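PDB 2B6N: proteinase K from Serratia sp., which probably hydrolyses peptide bonds within proteins as a calcium-binding, proteinase K-like serine endopeptidase of the subtilase family. Local coordinates for residues G179-N184 with Y200-S205. Numbering follows the deposited sequence.
Sequences GSTTSN and YAPGSS. With SO4 (sulfate ion), chain D.
Y200 opens the pairing by bringing the CD2/CE2 edge of its ring alongside the main chain of G179 and S180; G179, having no side chain, lets CD2 come to 3.4 Å from its carbonyl carbon C. The pairing joins the last two neighbours of the parallel sheet of the subtilase fold, strand 176-181 and the outermost strand 199-202. A chi1 of -90° leaves CG only roughly anti to the carbonyl carbon, and the ring meets S180 N at its edge. T181 CG2 covers the start of the side chain obliquely, while the phenol OH bonds to A265 O. A201 carries the parallel register: its N donates to G179 O at 3.0 Å, and its O receives T181 N from above the carbonyl plane. Its methyl group turns to the other face of the sheet, against helix 223-240, whose first turn holds the predicted nucleophile S224. P202 swings away onto helix 8-13, which contributes to the calcium site, and its N has no hydrogen to offer T181 OG1. The strand ends at P202, and G203 begins the loop. G203 N and S204 N both grip T181 O, the first almost straight (176°) and in the carbonyl plane, the second longer, at 3.2 Å, and tilted from it. S180 OG, anti to its own N, presses to 3.0 Å from G203 CA and bonds to S188 OG. Farther out, a water links S204 O to S183 N. S204 OG, also hydrogen-bonded to S188 OG, makes a doubtfully short contact with a sulfate, probably from the crystallisation liquor, and lies 3.6 Å from T182 CG2.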
# COMPACT_ATOMS: atom_id res chain seq x y z
N GLY A 179 2.29 7.57 -6.11
CA GLY A 179 3.69 7.84 -6.46
C GLY A 179 4.57 7.85 -5.21
O GLY A 179 4.07 7.88 -4.09
N SER A 180 5.88 7.84 -5.43
CA SER A 180 6.88 7.69 -4.36
C SER A 180 7.67 8.98 -4.12
O SER A 180 8.05 9.66 -5.09
CB SER A 180 7.86 6.57 -4.75
OG SER A 180 8.91 6.47 -3.80
N THR A 181 7.95 9.29 -2.84
CA THR A 181 8.82 10.41 -2.48
C THR A 181 10.02 9.99 -1.64
O THR A 181 10.03 8.89 -1.07
CB THR A 181 8.07 11.49 -1.67
OG1 THR A 181 7.57 10.90 -0.45
CG2 THR A 181 6.89 12.08 -2.48
N THR A 182 10.99 10.90 -1.54
CA THR A 182 12.17 10.73 -0.69
C THR A 182 12.01 11.51 0.62
O THR A 182 11.05 12.26 0.80
CB THR A 182 13.43 11.22 -1.38
OG1 THR A 182 13.43 12.66 -1.40
CG2 THR A 182 13.52 10.69 -2.83
N SER A 183 12.97 11.33 1.52
CA SER A 183 12.93 12.00 2.84
C SER A 183 13.13 13.51 2.79
O SER A 183 12.96 14.17 3.81
CB SER A 183 13.93 11.35 3.82
OG SER A 183 15.28 11.47 3.34
N ASN A 184 13.49 14.07 1.62
CA ASN A 184 13.52 15.53 1.50
C ASN A 184 12.33 16.08 0.70
O ASN A 184 12.33 17.25 0.30
CB ASN A 184 14.86 16.07 0.97
CG ASN A 184 15.09 15.78 -0.51
OD1 ASN A 184 14.23 15.24 -1.21
ND2 ASN A 184 16.28 16.15 -1.00
N TYR A 200 0.97 11.14 -3.41
CA TYR A 200 2.35 10.73 -3.23
C TYR A 200 2.53 10.27 -1.77
O TYR A 200 1.84 10.75 -0.86
CB TYR A 200 3.28 11.91 -3.49
CG TYR A 200 3.76 12.07 -4.91
CD1 TYR A 200 3.24 13.08 -5.74
CD2 TYR A 200 4.75 11.24 -5.43
CE1 TYR A 200 3.69 13.23 -7.06
CE2 TYR A 200 5.21 11.39 -6.74
CZ TYR A 200 4.68 12.39 -7.54
OH TYR A 200 5.17 12.52 -8.83
N ALA A 201 3.46 9.34 -1.56
CA ALA A 201 3.76 8.82 -0.22
C ALA A 201 5.24 8.40 -0.18
O ALA A 201 5.83 8.14 -1.24
CB ALA A 201 2.84 7.62 0.10
N PRO A 202 5.85 8.36 1.02
CA PRO A 202 7.24 7.89 1.15
C PRO A 202 7.48 6.54 0.51
O PRO A 202 6.78 5.56 0.82
CB PRO A 202 7.42 7.78 2.67
CG PRO A 202 6.58 8.91 3.20
CD PRO A 202 5.30 8.78 2.33
N GLY A 203 8.47 6.49 -0.37
CA GLY A 203 8.79 5.22 -1.05
C GLY A 203 10.26 4.92 -1.21
O GLY A 203 10.61 3.78 -1.50
N SER A 204 11.13 5.91 -1.01
CA SER A 204 12.58 5.66 -1.07
C SER A 204 13.13 5.25 0.31
O SER A 204 12.86 5.93 1.31
CB SER A 204 13.33 6.88 -1.61
OG SER A 204 13.06 7.15 -3.00
N SER A 205 13.90 4.16 0.35
CA SER A 205 14.59 3.66 1.57
C SER A 205 13.64 3.50 2.75
O SER A 205 13.79 4.15 3.79
CB SER A 205 15.80 4.55 1.94
OG SER A 205 16.78 4.53 0.91
S SO4 D . 15.95 8.22 -5.18
O1 SO4 D . 17.14 8.76 -4.51
O2 SO4 D . 16.33 7.43 -6.35
O3 SO4 D . 15.12 9.35 -5.64
O4 SO4 D . 15.28 7.33 -4.24
O HOH W 1 14.42 8.78 1.14